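Local coordinates for hypothetical protein Atu2144 (Agrobacterium tumefaciens, PDB 2ODF) that is of unknown function but belongs to the N-formylglutamate amidohydrolase family and so probably hydrolyses an amide bond in an N-acylated amino acid or a related compound, at residues Lys14-Val18 against Pro129-Arg133; Arg6-Glu10 against Ala121-Leu126; Ala22-Asp26 against Arg146-Val150; His33-Pro39 against Gln80-Val86. All coordinates share one frame; numbering follows the deposited sequence.

Interaction 1 of 4, residues Lys14-Val18 against Pro129-Arg133; sequences KAVGV and PFHDR
V16 sends its CG2 methyl onto the backbone of the helical turn at P129 and F130: CG2 lies 3.5 Å from F130 CA and 3.7 Å from P129 C, while the CB atoms of both residues stand further back. That methyl sits anti to the carbonyl carbon; its partner CG1, anti to the backbone N (chi1 -174°), turns to the R133 chain and comes within 4.2 Å of R133 CG. V18 repeats the theme two residues on. Its CG2 methyl rests over the centre of one face of the R133 guanidinium, 3.5 Å from R133 NH2. A bend at chi2 (67°) brings the guanidinium against that methyl. K14 NZ lies near the guanidinium plane, 4.3 Å from R133 NH1, a proximity of like charges that probably costs some electrostatic energy. The axes of 16-18 and 129-133 approach to 8.9 Å, their directions 31° apart; V16 and V18, alternate residues of edge strand 16-19, both face helix 116-143. Both valines also touch V78 of the adjacent strand 77-80, as does F130, which places the contact between the helix and the outer margin of the seven-stranded mixed sheet.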
loop_
_atom_site.group_PDB
_atom_site.type_symbol
_atom_site.label_atom_id
_atom_site.label_comp_id
_atom_site.label_asym_id
_atom_site.label_seq_id
_atom_site.Cartn_x
_atom_site.Cartn_y
_atom_site.Cartn_z
ATOM N N LYS A 14 -0.163 1.477 18.536
ATOM C CA LYS A 14 -0.690 1.538 17.205
ATOM C C LYS A 14 0.061 2.561 16.312
ATOM O O LYS A 14 0.671 3.502 16.796
ATOM C CB LYS A 14 -2.192 1.813 17.330
ATOM C CG LYS A 14 -2.759 2.738 16.293
ATOM C CD LYS A 14 -3.470 1.978 15.181
ATOM C CE LYS A 14 -3.437 2.652 13.868
ATOM N NZ LYS A 14 -4.791 2.598 13.331
ATOM N N ALA A 15 0.057 2.325 15.002
ATOM C CA ALA A 15 0.723 3.213 14.044
ATOM C C ALA A 15 0.268 4.676 14.144
ATOM O O ALA A 15 1.058 5.575 14.038
ATOM C CB ALA A 15 0.497 2.702 12.593
ATOM N N VAL A 16 -1.025 4.886 14.332
ATOM C CA VAL A 16 -1.645 6.204 14.161
ATOM C C VAL A 16 -2.117 6.746 15.504
ATOM O O VAL A 16 -2.744 6.035 16.259
ATOM C CB VAL A 16 -2.850 6.165 13.208
ATOM C CG1 VAL A 16 -3.370 7.590 12.952
ATOM C CG2 VAL A 16 -2.486 5.467 11.868
ATOM N N GLY A 17 -1.720 7.980 15.816
ATOM C CA GLY A 17 -2.225 8.707 16.966
ATOM C C GLY A 17 -3.250 9.739 16.549
ATOM O O GLY A 17 -3.140 10.339 15.474
ATOM N N VAL A 18 -4.287 9.915 17.358
ATOM C CA VAL A 18 -5.256 10.981 17.088
ATOM C C VAL A 18 -5.523 11.668 18.412
ATOM O O VAL A 18 -5.770 10.995 19.406
ATOM C CB VAL A 18 -6.570 10.473 16.460
ATOM C CG1 VAL A 18 -7.621 11.623 16.341
ATOM C CG2 VAL A 18 -6.309 9.826 15.088
ATOM N N PRO A 129 -2.807 2.537 7.096
ATOM C CA PRO A 129 -3.579 2.937 8.272
ATOM C C PRO A 129 -3.575 4.444 8.520
ATOM O O PRO A 129 -4.638 5.006 8.783
ATOM C CB PRO A 129 -2.904 2.156 9.444
ATOM C CG PRO A 129 -2.333 0.961 8.770
ATOM C CD PRO A 129 -1.846 1.462 7.437
ATOM N N PHE A 130 -2.432 5.097 8.339
ATOM C CA PHE A 130 -2.306 6.518 8.545
ATOM C C PHE A 130 -3.246 7.302 7.607
ATOM O O PHE A 130 -4.090 8.076 8.072
ATOM C CB PHE A 130 -0.840 6.960 8.407
ATOM C CG PHE A 130 -0.635 8.428 8.615
ATOM C CD1 PHE A 130 -0.647 8.969 9.898
ATOM C CD2 PHE A 130 -0.451 9.278 7.530
ATOM C CE1 PHE A 130 -0.497 10.343 10.071
ATOM C CE2 PHE A 130 -0.314 10.643 7.709
ATOM C CZ PHE A 130 -0.342 11.169 8.973
ATOM N N HIS A 131 -3.118 7.078 6.321
ATOM C CA HIS A 131 -3.922 7.746 5.363
ATOM C C HIS A 131 -5.383 7.376 5.426
ATOM O O HIS A 131 -6.205 8.180 5.179
ATOM C CB HIS A 131 -3.303 7.676 3.993
ATOM C CG HIS A 131 -2.021 8.434 3.890
ATOM N ND1 HIS A 131 -1.970 9.798 3.908
ATOM C CD2 HIS A 131 -0.746 8.011 3.853
ATOM C CE1 HIS A 131 -0.716 10.182 3.863
ATOM N NE2 HIS A 131 0.043 9.116 3.815
ATOM N N ASP A 132 -5.682 6.142 5.767
ATOM C CA ASP A 132 -7.047 5.704 5.888
ATOM C C ASP A 132 -7.751 6.481 7.029
ATOM O O ASP A 132 -8.874 6.787 6.949
ATOM C CB ASP A 132 -7.133 4.199 6.119
ATOM C CG ASP A 132 -7.058 3.369 4.824
ATOM O OD1 ASP A 132 -6.984 3.908 3.737
ATOM O OD2 ASP A 132 -7.097 2.176 4.935
ATOM N N ARG A 133 -7.042 6.721 8.096
ATOM C CA ARG A 133 -7.631 7.379 9.227
ATOM C C ARG A 133 -7.887 8.839 8.897
ATOM O O ARG A 133 -8.874 9.350 9.221
ATOM C CB ARG A 133 -6.726 7.289 10.429
ATOM C CG ARG A 133 -7.325 7.823 11.663
ATOM C CD ARG A 133 -8.464 6.997 12.118
ATOM N NE ARG A 133 -8.803 7.326 13.472
ATOM C CZ ARG A 133 -8.184 6.840 14.531
ATOM N NH1 ARG A 133 -7.210 5.987 14.385
ATOM N NH2 ARG A 133 -8.553 7.192 15.735
#

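Interaction 2 of 4, residues Arg6-Glu10 against Ala121-Leu126; sequences RFFTE and ARTSAL
F7 lays one face of its ring over the A125 methyl. The CB of A125 stands 3.6 Å from the centroid of the F7 ring and only 10° off the ring normal, which meets the geometry of a CH-pi contact and places the methyl over the middle of the ring. The rim of the same ring reaches the preceding turn, with F7 CE2 3.8 Å from A121 O, and on its other flank F7 CE1 lies 4.1 Å from L126 CG. With CG anti to the backbone N (chi1 -160°), the phenyl group extends from the loop to the helix surface. F8 approaches differently, presenting the edge of its ring: the L126 CD2 methyl lies near the ring plane, 3.7 Å from F8 CZ, and A125 O is also at that edge. The two phenylalanines brace each other, since F7 CD1 sits over the centre of one F8 face.

Here the N-terminal loop that precedes strand 16-19 is fastened along helix 116-143, whose 123-126 turn is of the wider pi type. The A121 and A125 side chains, one turn apart, both point toward the loop and lie against the F7 ring. The R122 guanidinium is engaged by a salt bridge to E118 and by hydrogen bonds to N111 and V86 O, while R122 CA and CG lie beside F7 CE2. L126 also touches V86, and the F8 ring meets that of F82 with planes at about 30°. S124 faces the dimer interface, where its OG is hydrogen-bonded to D132 of the second subunit.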
loop_
_atom_site.group_PDB
_atom_site.type_symbol
_atom_site.label_atom_id
_atom_site.label_comp_id
_atom_site.label_asym_id
_atom_site.label_seq_id
_atom_site.Cartn_x
_atom_site.Cartn_y
_atom_site.Cartn_z
ATOM N N ARG A 6 4.520 -10.286 15.052
ATOM C CA ARG A 6 3.955 -9.384 13.995
ATOM C C ARG A 6 4.792 -8.100 13.891
ATOM O O ARG A 6 5.997 -8.090 14.211
ATOM C CB ARG A 6 2.484 -9.056 14.301
ATOM C CG ARG A 6 1.596 -8.731 13.048
ATOM C CD ARG A 6 0.369 -7.883 13.409
ATOM N NE ARG A 6 0.758 -6.675 14.156
ATOM C CZ ARG A 6 -0.051 -5.951 14.937
ATOM N NH1 ARG A 6 -1.336 -6.267 15.112
ATOM N NH2 ARG A 6 0.437 -4.900 15.560
ATOM N N PHE A 7 4.155 -7.022 13.440
ATOM C CA PHE A 7 4.847 -5.794 13.147
ATOM C C PHE A 7 5.193 -5.029 14.416
ATOM O O PHE A 7 6.321 -4.546 14.556
ATOM C CB PHE A 7 3.996 -4.932 12.214
ATOM C CG PHE A 7 4.786 -3.902 11.502
ATOM C CD1 PHE A 7 4.985 -2.661 12.062
ATOM C CD2 PHE A 7 5.409 -4.195 10.295
ATOM C CE1 PHE A 7 5.741 -1.704 11.401
ATOM C CE2 PHE A 7 6.180 -3.260 9.655
ATOM C CZ PHE A 7 6.333 -2.008 10.191
ATOM N N PHE A 8 4.213 -4.913 15.312
ATOM C CA PHE A 8 4.335 -4.155 16.560
ATOM C C PHE A 8 4.260 -5.062 17.784
ATOM O O PHE A 8 3.488 -6.025 17.815
ATOM C CB PHE A 8 3.207 -3.095 16.704
ATOM C CG PHE A 8 3.158 -2.074 15.585
ATOM C CD1 PHE A 8 4.166 -1.128 15.449
ATOM C CD2 PHE A 8 2.097 -2.039 14.694
ATOM C CE1 PHE A 8 4.131 -0.195 14.437
ATOM C CE2 PHE A 8 2.059 -1.118 13.683
ATOM C CZ PHE A 8 3.085 -0.189 13.555
ATOM N N THR A 9 5.021 -4.720 18.811
ATOM C CA THR A 9 4.809 -5.312 20.131
ATOM C C THR A 9 3.515 -4.737 20.714
ATOM O O THR A 9 3.045 -3.673 20.284
ATOM C CB THR A 9 5.982 -5.007 21.089
ATOM O OG1 THR A 9 6.056 -3.601 21.327
ATOM C CG2 THR A 9 7.319 -5.503 20.505
ATOM N N GLU A 10 2.938 -5.425 21.694
ATOM C CA GLU A 10 1.801 -4.866 22.447
ATOM C C GLU A 10 2.109 -3.490 23.024
ATOM O O GLU A 10 1.345 -2.560 22.812
ATOM C CB GLU A 10 1.340 -5.809 23.582
ATOM C CG GLU A 10 0.109 -6.661 23.252
ATOM C CD GLU A 10 -0.483 -7.353 24.496
ATOM O OE1 GLU A 10 -1.026 -6.653 25.394
ATOM O OE2 GLU A 10 -0.386 -8.598 24.578
ATOM N N ALA A 121 4.821 -5.246 4.126
ATOM C CA ALA A 121 4.660 -5.175 5.573
ATOM C C ALA A 121 4.585 -3.720 6.048
ATOM O O ALA A 121 3.649 -3.332 6.771
ATOM C CB ALA A 121 5.816 -5.934 6.284
ATOM N N ARG A 122 5.542 -2.904 5.598
ATOM C CA ARG A 122 5.596 -1.495 6.012
ATOM C C ARG A 122 4.453 -0.693 5.437
ATOM O O ARG A 122 3.878 0.130 6.107
ATOM C CB ARG A 122 6.912 -0.887 5.570
ATOM C CG ARG A 122 8.102 -1.570 6.201
ATOM C CD ARG A 122 9.332 -0.863 5.805
ATOM N NE ARG A 122 10.551 -1.525 6.250
ATOM C CZ ARG A 122 11.747 -0.943 6.278
ATOM N NH1 ARG A 122 11.882 0.341 5.949
ATOM N NH2 ARG A 122 12.815 -1.647 6.643
ATOM N N THR A 123 4.139 -0.927 4.167
ATOM C CA THR A 123 3.041 -0.241 3.513
ATOM C C THR A 123 1.698 -0.503 4.209
ATOM O O THR A 123 0.886 0.410 4.410
ATOM C CB THR A 123 2.959 -0.647 2.009
ATOM O OG1 THR A 123 4.200 -0.354 1.335
ATOM C CG2 THR A 123 1.844 0.064 1.331
ATOM N N SER A 124 1.488 -1.749 4.610
ATOM C CA SER A 124 0.245 -2.184 5.236
ATOM C C SER A 124 0.063 -1.701 6.658
ATOM O O SER A 124 -1.059 -1.475 7.078
ATOM C CB SER A 124 0.179 -3.717 5.287
ATOM O OG SER A 124 -1.007 -4.119 5.933
ATOM N N ALA A 125 1.161 -1.625 7.387
ATOM C CA ALA A 125 1.164 -1.391 8.836
ATOM C C ALA A 125 1.260 0.088 9.187
ATOM O O ALA A 125 0.680 0.513 10.189
ATOM C CB ALA A 125 2.303 -2.135 9.482
ATOM N N LEU A 126 1.997 0.852 8.368
ATOM C CA LEU A 126 2.261 2.258 8.636
ATOM C C LEU A 126 1.555 3.204 7.699
ATOM O O LEU A 126 0.915 4.109 8.174
ATOM C CB LEU A 126 3.752 2.554 8.612
ATOM C CG LEU A 126 4.564 1.893 9.740
ATOM C CD1 LEU A 126 6.047 2.118 9.460
ATOM C CD2 LEU A 126 4.151 2.370 11.177
#

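Interaction 3 of 4, residues Ala22-Asp26 against Arg146-Val150; sequences AAKGD and RKVVV
The R146 guanidinium meets the 22-26 loop edge-on, with A23 O, G25 O and a water lying near its plane. The bond from R146 NH2 to A23 O is 3.3 Å long with an angle of 156° at the hydrogen; the donor is tilted 28° from the carbonyl plane. R146 NH2 also makes a weak bond to G25 O at 3.0 Å, and NH1 a weak one to A23 O. A chi3 near 28° bends the arginine so that its end turns into the curve of the loop.

The water at the edge, 2.8 Å from R146 NE, lies within hydrogen-bonding distance of D26 OD1 and K147 O, both possible acceptors, though with others nearby its two protons cannot serve them all. A second water joins D26 OD2 to K147 NZ, which stand 4.3 Å apart, too far for a direct salt bridge. The extended K147 chain runs past the carboxylate, and its CD comes 3.6 Å from D26 OD2. Next to these side chains, the backbone of strand 149-156 begins its pairing: V149 N donates to D26 O at 3.0 Å, and V148 CA adds a CA-H...O contact to that oxygen. V149 then bonds to L28, continuing into the parallel pairing with strand 27-31. These features imply a mixed polar contact: direct N-H to carbonyl bonds, with the carboxylate reaching both basic side chains through water instead of by a direct salt bridge.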
loop_
_atom_site.group_PDB
_atom_site.type_symbol
_atom_site.label_atom_id
_atom_site.label_comp_id
_atom_site.label_asym_id
_atom_site.label_seq_id
_atom_site.Cartn_x
_atom_site.Cartn_y
_atom_site.Cartn_z
ATOM N N ALA A 22 -12.645 14.691 18.863
ATOM C CA ALA A 22 -13.921 15.374 18.854
ATOM C C ALA A 22 -13.806 16.902 18.886
ATOM O O ALA A 22 -14.696 17.554 19.346
ATOM C CB ALA A 22 -14.809 14.865 20.008
ATOM N N ALA A 23 -12.735 17.484 18.367
ATOM C CA ALA A 23 -12.627 18.948 18.300
ATOM C C ALA A 23 -13.709 19.575 17.402
ATOM O O ALA A 23 -14.134 18.990 16.412
ATOM C CB ALA A 23 -11.236 19.373 17.809
ATOM N N LYS A 24 -14.110 20.788 17.756
ATOM C CA LYS A 24 -15.095 21.565 17.004
ATOM C C LYS A 24 -14.469 22.369 15.879
ATOM O O LYS A 24 -15.187 22.944 15.071
ATOM C CB LYS A 24 -15.746 22.602 17.908
ATOM C CG LYS A 24 -16.614 22.089 19.010
ATOM C CD LYS A 24 -17.162 23.299 19.766
ATOM C CE LYS A 24 -18.060 22.902 20.933
ATOM N NZ LYS A 24 -18.602 24.077 21.699
ATOM N N GLY A 25 -13.144 22.494 15.882
ATOM C CA GLY A 25 -12.441 23.361 14.932
ATOM C C GLY A 25 -12.443 22.873 13.489
ATOM O O GLY A 25 -12.434 21.677 13.242
ATOM N N ASP A 26 -12.437 23.819 12.545
ATOM C CA ASP A 26 -12.392 23.508 11.113
ATOM C C ASP A 26 -11.022 22.940 10.668
ATOM O O ASP A 26 -10.944 22.180 9.697
ATOM C CB ASP A 26 -12.666 24.762 10.259
ATOM C CG ASP A 26 -14.026 25.411 10.532
ATOM O OD1 ASP A 26 -14.996 24.707 10.927
ATOM O OD2 ASP A 26 -14.108 26.649 10.332
ATOM N N ARG A 146 -19.342 19.963 7.646
ATOM C CA ARG A 146 -18.380 20.829 8.276
ATOM C C ARG A 146 -17.284 21.215 7.333
ATOM O O ARG A 146 -16.910 20.465 6.508
ATOM C CB ARG A 146 -17.778 20.165 9.502
ATOM C CG ARG A 146 -18.780 19.974 10.596
ATOM C CD ARG A 146 -18.248 19.701 11.946
ATOM N NE ARG A 146 -16.946 20.215 12.259
ATOM C CZ ARG A 146 -16.217 19.759 13.260
ATOM N NH1 ARG A 146 -16.671 18.800 14.010
ATOM N NH2 ARG A 146 -15.015 20.222 13.507
ATOM N N LYS A 147 -16.772 22.406 7.495
ATOM C CA LYS A 147 -15.581 22.846 6.796
ATOM C C LYS A 147 -14.372 22.027 7.287
ATOM O O LYS A 147 -14.276 21.696 8.472
ATOM C CB LYS A 147 -15.405 24.339 7.047
ATOM C CG LYS A 147 -14.270 25.059 6.299
ATOM C CD LYS A 147 -14.237 26.526 6.753
ATOM C CE LYS A 147 -13.148 27.344 6.114
ATOM N NZ LYS A 147 -12.988 28.685 6.772
ATOM N N VAL A 148 -13.515 21.620 6.352
ATOM C CA VAL A 148 -12.234 20.969 6.671
ATOM C C VAL A 148 -11.097 21.734 6.011
ATOM O O VAL A 148 -11.167 22.040 4.820
ATOM C CB VAL A 148 -12.156 19.525 6.163
ATOM C CG1 VAL A 148 -10.805 18.936 6.553
ATOM C CG2 VAL A 148 -13.330 18.686 6.701
ATOM N N VAL A 149 -10.098 22.102 6.805
ATOM C CA VAL A 149 -8.925 22.815 6.325
ATOM C C VAL A 149 -7.739 21.909 6.696
ATOM O O VAL A 149 -7.473 21.651 7.883
ATOM C CB VAL A 149 -8.745 24.221 6.968
ATOM C CG1 VAL A 149 -7.438 24.894 6.480
ATOM C CG2 VAL A 149 -9.973 25.164 6.721
ATOM N N VAL A 150 -7.059 21.393 5.679
ATOM C CA VAL A 150 -6.019 20.377 5.908
ATOM C C VAL A 150 -4.702 21.076 6.098
ATOM O O VAL A 150 -4.210 21.731 5.195
ATOM C CB VAL A 150 -5.952 19.357 4.741
ATOM C CG1 VAL A 150 -4.826 18.279 4.978
ATOM C CG2 VAL A 150 -7.322 18.705 4.559
HETATM O O HOH W 1 -15.440 22.144 10.968
HETATM O O HOH W 2 -12.055 28.067 9.386
#

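Interaction 4 of 4, residues His33-Pro39 against Gln80-Val86; sequences HASATIP and QRFSRLV
At the apolar centre, P39 and V86 pass alongside each other in opposite directions, with P39 CD 3.8 Å from V86 CG2, while P39 CG lies equally near F82 CD1. I38 adds its CD1 methyl, 3.5 Å from S83 CB; the side chain sets off away from 80-86, and chi1 -51° with chi2 -55° brings its end back. T37 CG2 flanks the F82 ring.

Outward from here the backbones join. S83 N donates to T37 O at 2.8 Å, and S35 OG donates to R81 O, also 2.8 Å, approaching from well above that carbonyl. The same hydroxyl accepts from T37 N, forming an ST turn; S83 OG forms another with L85 N and is bonded to A57 O. One water accepts from R84 N and lies 3.0 Å from S35 O; another accepts from S35 N and lies near F82 O.

At the polar edge the R84 guanidinium stacks on the H33 ring, centres 3.8 Å apart and planes at 15°, with R84 CZ 3.4 Å from H33 CE1. D88 holds both partners, by a salt bridge to R84 NH2 and a hydrogen bond to H33 NE2, and the H154 ring meets H33 edge-to-face. Both loops follow the C-terminal ends of adjacent parallel strands 27-31 and 77-80, where active sites of alpha/beta enzymes usually lie; the cluster of H33, D88 and H154 is consistent with a site there, though none is established.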
loop_
_atom_site.group_PDB
_atom_site.type_symbol
_atom_site.label_atom_id
_atom_site.label_comp_id
_atom_site.label_asym_id
_atom_site.label_seq_id
_atom_site.Cartn_x
_atom_site.Cartn_y
_atom_site.Cartn_z
ATOM N N HIS A 33 5.738 13.242 10.247
ATOM C CA HIS A 33 7.092 13.039 10.781
ATOM C C HIS A 33 7.198 13.318 12.266
ATOM O O HIS A 33 8.241 13.744 12.753
ATOM C CB HIS A 33 8.114 13.871 9.991
ATOM C CG HIS A 33 8.143 13.562 8.522
ATOM N ND1 HIS A 33 8.633 14.446 7.591
ATOM C CD2 HIS A 33 7.697 12.488 7.821
ATOM C CE1 HIS A 33 8.523 13.924 6.379
ATOM N NE2 HIS A 33 7.939 12.742 6.487
ATOM N N ALA A 34 6.126 12.988 12.983
ATOM C CA ALA A 34 5.915 13.333 14.375
ATOM C C ALA A 34 6.860 12.607 15.322
ATOM O O ALA A 34 7.216 13.147 16.372
ATOM C CB ALA A 34 4.451 12.989 14.777
ATOM N N SER A 35 7.230 11.377 14.965
ATOM C CA SER A 35 7.873 10.467 15.923
ATOM C C SER A 35 9.086 9.745 15.372
ATOM O O SER A 35 9.086 9.270 14.248
ATOM C CB SER A 35 6.855 9.454 16.450
ATOM O OG SER A 35 7.513 8.502 17.291
ATOM N N ALA A 36 10.109 9.648 16.210
ATOM C CA ALA A 36 11.382 9.035 15.866
ATOM C C ALA A 36 11.433 7.547 16.234
ATOM O O ALA A 36 12.437 6.876 15.949
ATOM C CB ALA A 36 12.490 9.785 16.570
ATOM N N THR A 37 10.352 7.031 16.821
ATOM C CA THR A 37 10.300 5.665 17.313
ATOM C C THR A 37 10.499 4.622 16.184
ATOM O O THR A 37 9.883 4.698 15.127
ATOM C CB THR A 37 9.003 5.366 18.044
ATOM O OG1 THR A 37 8.771 6.378 19.049
ATOM C CG2 THR A 37 9.091 3.990 18.707
ATOM N N ILE A 38 11.406 3.688 16.430
ATOM C CA ILE A 38 11.656 2.561 15.530
ATOM C C ILE A 38 10.980 1.359 16.183
ATOM O O ILE A 38 11.272 1.044 17.350
ATOM C CB ILE A 38 13.174 2.245 15.363
ATOM C CG1 ILE A 38 14.006 3.487 14.991
ATOM C CG2 ILE A 38 13.375 1.123 14.320
ATOM C CD1 ILE A 38 13.539 4.236 13.759
ATOM N N PRO A 39 10.086 0.666 15.446
ATOM C CA PRO A 39 9.502 -0.545 16.001
ATOM C C PRO A 39 10.600 -1.520 16.416
ATOM O O PRO A 39 11.636 -1.582 15.763
ATOM C CB PRO A 39 8.685 -1.119 14.842
ATOM C CG PRO A 39 8.414 0.019 13.965
ATOM C CD PRO A 39 9.584 0.937 14.083
ATOM N N GLN A 80 1.608 10.216 13.005
ATOM C CA GLN A 80 2.252 8.917 12.855
ATOM C C GLN A 80 3.142 8.682 14.057
ATOM O O GLN A 80 3.936 9.563 14.430
ATOM C CB GLN A 80 3.026 8.973 11.534
ATOM C CG GLN A 80 3.806 7.797 11.086
ATOM C CD GLN A 80 3.113 6.436 11.202
ATOM O OE1 GLN A 80 2.271 6.041 10.370
ATOM N NE2 GLN A 80 3.542 5.686 12.173
ATOM N N ARG A 81 2.996 7.519 14.688
ATOM C CA ARG A 81 3.738 7.207 15.916
ATOM C C ARG A 81 5.114 6.545 15.708
ATOM O O ARG A 81 5.824 6.329 16.671
ATOM C CB ARG A 81 2.848 6.371 16.847
ATOM C CG ARG A 81 1.600 7.142 17.269
ATOM C CD ARG A 81 0.768 6.422 18.272
ATOM N NE ARG A 81 1.457 6.272 19.549
ATOM C CZ ARG A 81 2.028 5.153 19.972
ATOM N NH1 ARG A 81 1.997 4.050 19.226
ATOM N NH2 ARG A 81 2.634 5.139 21.160
ATOM N N PHE A 82 5.481 6.245 14.461
ATOM C CA PHE A 82 6.767 5.643 14.133
ATOM C C PHE A 82 7.496 6.378 13.036
ATOM O O PHE A 82 6.886 7.128 12.254
ATOM C CB PHE A 82 6.580 4.141 13.776
ATOM C CG PHE A 82 5.963 3.360 14.906
ATOM C CD1 PHE A 82 6.748 2.798 15.891
ATOM C CD2 PHE A 82 4.587 3.308 15.039
ATOM C CE1 PHE A 82 6.166 2.166 16.968
ATOM C CE2 PHE A 82 4.012 2.677 16.084
ATOM C CZ PHE A 82 4.794 2.105 17.052
ATOM N N SER A 83 8.815 6.155 13.003
ATOM C CA SER A 83 9.744 6.939 12.221
ATOM C C SER A 83 9.544 6.852 10.726
ATOM O O SER A 83 9.271 5.752 10.165
ATOM C CB SER A 83 11.180 6.511 12.517
ATOM O OG SER A 83 12.099 7.226 11.719
ATOM N N ARG A 84 9.753 8.005 10.093
ATOM C CA ARG A 84 9.792 8.141 8.637
ATOM C C ARG A 84 10.913 7.280 8.015
ATOM O O ARG A 84 10.947 7.096 6.788
ATOM C CB ARG A 84 10.026 9.607 8.241
ATOM C CG ARG A 84 11.418 10.175 8.682
ATOM C CD ARG A 84 11.630 11.608 8.248
ATOM N NE ARG A 84 11.562 11.745 6.800
ATOM C CZ ARG A 84 11.784 12.860 6.119
ATOM N NH1 ARG A 84 12.065 13.988 6.747
ATOM N NH2 ARG A 84 11.686 12.849 4.802
ATOM N N LEU A 85 11.874 6.849 8.835
ATOM C CA LEU A 85 12.921 5.932 8.340
ATOM C C LEU A 85 12.371 4.571 7.955
ATOM O O LEU A 85 12.910 3.939 7.033
ATOM C CB LEU A 85 14.041 5.755 9.346
ATOM C CG LEU A 85 14.961 6.952 9.576
ATOM C CD1 LEU A 85 15.777 6.669 10.814
ATOM C CD2 LEU A 85 15.825 7.213 8.407
ATOM N N VAL A 86 11.315 4.122 8.636
ATOM C CA VAL A 86 10.677 2.862 8.324
ATOM C C VAL A 86 9.716 3.035 7.133
ATOM O O VAL A 86 9.768 2.289 6.153
ATOM C CB VAL A 86 9.959 2.247 9.551
ATOM C CG1 VAL A 86 9.351 0.876 9.177
ATOM C CG2 VAL A 86 10.967 2.055 10.696
HETATM O O HOH W 3 9.315 10.474 11.523
HETATM O O HOH W 4 6.761 9.918 12.368
HETATM O O HOH W 5 5.922 5.797 19.301
#

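How the interactions relate
From the N terminus, 6-10 pairs with 121-126 (interaction 2) and 14-18 with 129-133 (interaction 1), each closing a loop of 110 residues onto helix 116-143. These two cross, as both do with interaction 3, where 22-26 meets 146-150 at the start of strand 149-156. Interaction 4, 33-39 with 80-86, closes a shorter loop lying within all three. Interactions 1, 2 and 4 touch one another: the A15 and R81 backbones pair, and A15 packs on L126. Interaction 3 touches none of the others, though it adjoins interaction 1 in sequence and reaches the same sheet. Together they tie the N-terminal segment and the loops beyond the strands to the helix and the mixed sheet.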